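Long-range contact in laminin subunit ALPHA-1 (Mus musculus, PDB 2JD4), which forms part of the basement membrane protein laminin-111, its C-terminal LG4-5 domains probably helping to attach laminin to the cell surface: residues A[70-82]-A[86-100]. The protein carries 4 engineered substitutions. Numbering follows the deposited sequence.
Sequences DYATLQLQEGRLH and DLGKGRTKVSHPALL. With MG (magnesium ion), chain C.
The ring of Tyr71 takes the CB of Asp86 over one face, a CH-pi contact 3.9 Å from CB to the ring centroid, while Arg91 NH1 donates to Tyr71 OH, which lies at the edge of the guanidinium, a bond made less sure by the crowding of that hydroxyl in the model. At the far end Leu99 CD1 lies over one face of the Arg80 guanidinium, and the His82 ring meets Ser95 OG at its edge, 3.0 Å from ND1. These pairs line one border of the laminin G beta sandwich, where strands 71-77, 80-86 and 91-95 run antiparallel in succession and 91-95 is the outermost of its sheet. Tyr71 and Asp86 form a hydrogen-bonded pair, N to O in both directions. Asp86 CG stands anti to the backbone N (chi1 -165°), which sends the carboxylate away from the ring toward its own loop; there OD1 is gripped from opposite faces of its plane by Gly88 N and Gly90 N, the former closing an Asx turn. The loop so shaped presents Leu87 O to the magnesium ion, which Asp70 OD2 also binds at 2.3 Å, with Thr137, Asp139 and two waters completing the site. From the last residue of the type I' turn Gln77 to Arg80, the Arg80 chain, extended from CG to NE, reaches across the 96-99 backbone, past its carbonyl oxygens, and gives NE to Pro97 O at 2.7 Å, a bent bond (139° at the hydrogen). An alanine here would take away this donor and is likely to leave Pro97 O without its mate and Leu99 CD1 without the flat group beneath it. Leu81 and Leu100 cross at about a right angle on the buried side, tightly packed. Between the two segments one water accepts from Leu81 N and donates to His96 O and, at 2.6 Å, to Ala98 O.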
loop_
_atom_site.group_PDB
_atom_site.type_symbol
_atom_site.label_atom_id
_atom_site.label_comp_id
_atom_site.label_asym_id
_atom_site.label_seq_id
_atom_site.Cartn_x
_atom_site.Cartn_y
_atom_site.Cartn_z
ATOM N N ASP A 70 -3.694 29.732 -1.835
ATOM C CA ASP A 70 -3.426 29.416 -3.236
ATOM C C ASP A 70 -2.832 28.007 -3.234
ATOM O O ASP A 70 -2.051 27.676 -2.344
ATOM C CB ASP A 70 -2.388 30.375 -3.835
ATOM C CG ASP A 70 -2.955 31.749 -4.143
ATOM O OD1 ASP A 70 -3.549 32.361 -3.232
ATOM O OD2 ASP A 70 -2.792 32.210 -5.298
ATOM N N TYR A 71 -3.194 27.183 -4.214
ATOM C CA TYR A 71 -2.641 25.828 -4.288
ATOM C C TYR A 71 -2.912 25.162 -5.622
ATOM O O TYR A 71 -3.700 25.651 -6.425
ATOM C CB TYR A 71 -3.205 24.951 -3.157
ATOM C CG TYR A 71 -4.693 24.682 -3.260
ATOM C CD1 TYR A 71 -5.201 23.817 -4.229
ATOM C CD2 TYR A 71 -5.598 25.327 -2.414
ATOM C CE1 TYR A 71 -6.575 23.603 -4.360
ATOM C CE2 TYR A 71 -6.977 25.122 -2.540
ATOM C CZ TYR A 71 -7.455 24.262 -3.515
ATOM O OH TYR A 71 -8.807 24.074 -3.664
ATOM N N ALA A 72 -2.228 24.045 -5.854
ATOM C CA ALA A 72 -2.394 23.249 -7.064
ATOM C C ALA A 72 -2.009 21.824 -6.676
ATOM O O ALA A 72 -0.999 21.619 -6.001
ATOM C CB ALA A 72 -1.490 23.756 -8.176
ATOM N N THR A 73 -2.807 20.847 -7.095
ATOM C CA THR A 73 -2.528 19.456 -6.756
ATOM C C THR A 73 -3.046 18.465 -7.797
ATOM O O THR A 73 -3.960 18.771 -8.574
ATOM C CB THR A 73 -3.142 19.103 -5.372
ATOM O OG1 THR A 73 -2.829 17.749 -5.028
ATOM C CG2 THR A 73 -4.657 19.274 -5.400
ATOM N N LEU A 74 -2.421 17.290 -7.829
ATOM C CA LEU A 74 -2.807 16.201 -8.721
ATOM C C LEU A 74 -2.953 14.993 -7.802
ATOM O O LEU A 74 -1.996 14.595 -7.125
ATOM C CB LEU A 74 -1.726 15.925 -9.775
ATOM C CG LEU A 74 -1.984 14.699 -10.669
ATOM C CD1 LEU A 74 -3.187 14.961 -11.566
ATOM C CD2 LEU A 74 -0.763 14.382 -11.519
ATOM N N GLN A 75 -4.155 14.426 -7.765
ATOM C CA GLN A 75 -4.447 13.277 -6.909
ATOM C C GLN A 75 -5.112 12.157 -7.693
ATOM O O GLN A 75 -5.770 12.399 -8.706
ATOM C CB GLN A 75 -5.381 13.701 -5.766
ATOM C CG GLN A 75 -4.815 14.762 -4.841
ATOM C CD GLN A 75 -5.903 15.516 -4.081
ATOM O OE1 GLN A 75 -6.777 16.127 -4.688
ATOM N NE2 GLN A 75 -5.847 15.477 -2.753
ATOM N N LEU A 76 -4.926 10.926 -7.226
ATOM C CA LEU A 76 -5.543 9.771 -7.859
ATOM C C LEU A 76 -6.685 9.362 -6.936
ATOM O O LEU A 76 -6.527 9.366 -5.716
ATOM C CB LEU A 76 -4.557 8.612 -7.972
ATOM C CG LEU A 76 -5.082 7.403 -8.754
ATOM C CD1 LEU A 76 -5.112 7.747 -10.250
ATOM C CD2 LEU A 76 -4.184 6.191 -8.506
ATOM N N GLN A 77 -7.830 9.021 -7.519
ATOM C CA GLN A 77 -8.992 8.606 -6.737
ATOM C C GLN A 77 -9.804 7.597 -7.534
ATOM O O GLN A 77 -10.169 7.844 -8.689
ATOM C CB GLN A 77 -9.863 9.812 -6.387
ATOM C CG GLN A 77 -11.116 9.447 -5.600
ATOM C CD GLN A 77 -11.978 10.653 -5.277
ATOM O OE1 GLN A 77 -11.678 11.420 -4.365
ATOM N NE2 GLN A 77 -13.052 10.829 -6.037
ATOM N N GLU A 78 -10.081 6.455 -6.912
ATOM C CA GLU A 78 -10.823 5.389 -7.570
ATOM C C GLU A 78 -10.141 5.027 -8.882
ATOM O O GLU A 78 -10.797 4.740 -9.883
ATOM C CB GLU A 78 -12.278 5.811 -7.817
ATOM C CG GLU A 78 -13.059 6.097 -6.531
ATOM C CD GLU A 78 -14.512 6.486 -6.790
ATOM O OE1 GLU A 78 -14.753 7.449 -7.549
ATOM O OE2 GLU A 78 -15.413 5.829 -6.227
ATOM N N GLY A 79 -8.811 5.059 -8.871
ATOM C CA GLY A 79 -8.046 4.706 -10.051
ATOM C C GLY A 79 -7.955 5.757 -11.141
ATOM O O GLY A 79 -7.333 5.504 -12.173
ATOM N N ARG A 80 -8.553 6.929 -10.926
ATOM C CA ARG A 80 -8.522 7.992 -11.932
ATOM C C ARG A 80 -7.928 9.312 -11.437
ATOM O O ARG A 80 -7.948 9.612 -10.243
ATOM C CB ARG A 80 -9.930 8.224 -12.490
ATOM C CG ARG A 80 -10.466 7.034 -13.281
ATOM C CD ARG A 80 -11.743 7.381 -14.040
ATOM N NE ARG A 80 -12.089 6.349 -15.020
ATOM C CZ ARG A 80 -12.496 5.120 -14.712
ATOM N NH1 ARG A 80 -12.619 4.752 -13.444
ATOM N NH2 ARG A 80 -12.769 4.251 -15.674
ATOM N N LEU A 81 -7.425 10.107 -12.381
ATOM C CA LEU A 81 -6.779 11.382 -12.081
ATOM C C LEU A 81 -7.662 12.623 -11.971
ATOM O O LEU A 81 -8.594 12.815 -12.757
ATOM C CB LEU A 81 -5.684 11.645 -13.121
ATOM C CG LEU A 81 -4.554 10.613 -13.175
ATOM C CD1 LEU A 81 -3.638 10.888 -14.372
ATOM C CD2 LEU A 81 -3.773 10.668 -11.872
ATOM N N HIS A 82 -7.333 13.468 -10.994
ATOM C CA HIS A 82 -8.031 14.730 -10.735
ATOM C C HIS A 82 -6.993 15.838 -10.516
ATOM O O HIS A 82 -6.109 15.706 -9.670
ATOM C CB HIS A 82 -8.913 14.605 -9.485
ATOM C CG HIS A 82 -9.955 13.537 -9.589
ATOM N ND1 HIS A 82 -11.174 13.743 -10.199
ATOM C CD2 HIS A 82 -9.949 12.242 -9.192
ATOM C CE1 HIS A 82 -11.873 12.621 -10.174
ATOM N NE2 HIS A 82 -11.151 11.695 -9.569
ATOM N N ASP A 86 -6.473 26.596 -6.945
ATOM C CA ASP A 86 -7.245 27.765 -6.521
ATOM C C ASP A 86 -6.281 28.943 -6.578
ATOM O O ASP A 86 -5.238 28.925 -5.922
ATOM C CB ASP A 86 -7.744 27.590 -5.082
ATOM C CG ASP A 86 -8.839 28.585 -4.706
ATOM O OD1 ASP A 86 -8.772 29.754 -5.141
ATOM O OD2 ASP A 86 -9.761 28.197 -3.955
ATOM N N LEU A 87 -6.629 29.960 -7.358
ATOM C CA LEU A 87 -5.782 31.138 -7.501
ATOM C C LEU A 87 -6.013 32.176 -6.402
ATOM O O LEU A 87 -5.423 33.258 -6.429
ATOM C CB LEU A 87 -6.014 31.783 -8.870
ATOM C CG LEU A 87 -5.948 30.856 -10.088
ATOM C CD1 LEU A 87 -6.154 31.674 -11.355
ATOM C CD2 LEU A 87 -4.596 30.141 -10.144
ATOM N N GLY A 88 -6.871 31.852 -5.440
ATOM C CA GLY A 88 -7.130 32.786 -4.354
ATOM C C GLY A 88 -8.580 33.205 -4.174
ATOM O O GLY A 88 -8.942 33.754 -3.130
ATOM N N LYS A 89 -9.415 32.950 -5.176
ATOM C CA LYS A 89 -10.826 33.326 -5.093
ATOM C C LYS A 89 -11.775 32.309 -5.720
ATOM O O LYS A 89 -12.869 32.659 -6.164
ATOM C CB LYS A 89 -11.035 34.699 -5.737
ATOM C CG LYS A 89 -10.286 35.812 -5.025
ATOM C CD LYS A 89 -10.437 37.141 -5.736
ATOM C CE LYS A 89 -9.680 38.234 -4.999
ATOM N NZ LYS A 89 -9.838 39.557 -5.662
ATOM N N GLY A 90 -11.359 31.047 -5.750
ATOM C CA GLY A 90 -12.205 30.017 -6.324
ATOM C C GLY A 90 -11.398 28.846 -6.840
ATOM O O GLY A 90 -10.251 29.012 -7.260
ATOM N N ARG A 91 -11.997 27.661 -6.819
ATOM C CA ARG A 91 -11.319 26.457 -7.276
ATOM C C ARG A 91 -11.729 26.004 -8.679
ATOM O O ARG A 91 -12.904 26.051 -9.050
ATOM C CB ARG A 91 -11.564 25.319 -6.277
ATOM C CG ARG A 91 -10.946 23.985 -6.675
ATOM C CD ARG A 91 -10.742 23.093 -5.455
ATOM N NE ARG A 91 -11.988 22.547 -4.953
ATOM C CZ ARG A 91 -12.246 22.302 -3.671
ATOM N NH1 ARG A 91 -11.343 22.558 -2.740
ATOM N NH2 ARG A 91 -13.420 21.801 -3.324
ATOM N N THR A 92 -10.742 25.577 -9.459
ATOM C CA THR A 92 -10.985 25.063 -10.802
ATOM C C THR A 92 -10.594 23.585 -10.736
ATOM O O THR A 92 -9.563 23.247 -10.159
ATOM C CB THR A 92 -10.103 25.776 -11.860
ATOM O OG1 THR A 92 -10.406 27.175 -11.885
ATOM C CG2 THR A 92 -10.353 25.194 -13.239
ATOM N N LYS A 93 -11.409 22.704 -11.306
ATOM C CA LYS A 93 -11.108 21.275 -11.274
ATOM C C LYS A 93 -11.231 20.609 -12.635
ATOM O O LYS A 93 -12.121 20.936 -13.416
ATOM C CB LYS A 93 -12.026 20.570 -10.272
ATOM C CG LYS A 93 -11.779 19.076 -10.140
ATOM C CD LYS A 93 -12.507 18.506 -8.928
ATOM C CE LYS A 93 -12.152 17.042 -8.705
ATOM N NZ LYS A 93 -12.717 16.525 -7.428
ATOM N N VAL A 94 -10.326 19.677 -12.918
ATOM C CA VAL A 94 -10.336 18.940 -14.180
ATOM C C VAL A 94 -10.160 17.454 -13.873
ATOM O O VAL A 94 -9.392 17.087 -12.984
ATOM C CB VAL A 94 -9.172 19.354 -15.108
ATOM C CG1 VAL A 94 -9.443 18.869 -16.521
ATOM C CG2 VAL A 94 -8.964 20.859 -15.067
ATOM N N SER A 95 -10.871 16.606 -14.607
ATOM C CA SER A 95 -10.775 15.163 -14.419
ATOM C C SER A 95 -10.471 14.504 -15.755
ATOM O O SER A 95 -10.703 15.091 -16.812
ATOM C CB SER A 95 -12.085 14.599 -13.858
ATOM O OG SER A 95 -12.348 15.100 -12.556
ATOM N N HIS A 96 -9.937 13.290 -15.705
ATOM C CA HIS A 96 -9.619 12.551 -16.917
ATOM C C HIS A 96 -10.148 11.129 -16.739
ATOM O O HIS A 96 -10.024 10.543 -15.661
ATOM C CB HIS A 96 -8.108 12.536 -17.144
ATOM C CG HIS A 96 -7.706 12.061 -18.504
ATOM N ND1 HIS A 96 -7.203 12.908 -19.471
ATOM C CD2 HIS A 96 -7.739 10.830 -19.064
ATOM C CE1 HIS A 96 -6.945 12.218 -20.567
ATOM N NE2 HIS A 96 -7.263 10.954 -20.346
ATOM N N PRO A 97 -10.749 10.559 -17.796
ATOM C CA PRO A 97 -11.318 9.207 -17.794
ATOM C C PRO A 97 -10.349 8.025 -17.726
ATOM O O PRO A 97 -10.707 6.959 -17.232
ATOM C CB PRO A 97 -12.138 9.187 -19.080
ATOM C CG PRO A 97 -11.311 10.032 -19.992
ATOM C CD PRO A 97 -10.975 11.210 -19.100
ATOM N N ALA A 98 -9.132 8.206 -18.223
ATOM C CA ALA A 98 -8.146 7.128 -18.235
ATOM C C ALA A 98 -7.996 6.396 -16.906
ATOM O O ALA A 98 -7.908 7.015 -15.845
ATOM C CB ALA A 98 -6.789 7.668 -18.678
ATOM N N LEU A 99 -7.979 5.070 -16.977
ATOM C CA LEU A 99 -7.798 4.234 -15.795
ATOM C C LEU A 99 -6.283 3.994 -15.745
ATOM O O LEU A 99 -5.711 3.417 -16.672
ATOM C CB LEU A 99 -8.553 2.912 -15.966
ATOM C CG LEU A 99 -8.765 2.050 -14.719
ATOM C CD1 LEU A 99 -9.619 2.806 -13.708
ATOM C CD2 LEU A 99 -9.445 0.744 -15.108
ATOM N N LEU A 100 -5.632 4.442 -14.677
ATOM C CA LEU A 100 -4.173 4.306 -14.573
ATOM C C LEU A 100 -3.608 3.131 -13.788
ATOM O O LEU A 100 -2.435 2.802 -13.936
ATOM C CB LEU A 100 -3.573 5.586 -13.988
ATOM C CG LEU A 100 -3.388 6.790 -14.913
ATOM C CD1 LEU A 100 -4.739 7.353 -15.360
ATOM C CD2 LEU A 100 -2.597 7.837 -14.166
HETATM MG MG MG C . -3.343 34.179 -6.269
HETATM O O HOH W 1 -3.897 34.824 -4.089
HETATM O O HOH W 2 -7.525 9.465 -15.131
HETATM O O HOH W 3 -4.150 36.047 -7.215
#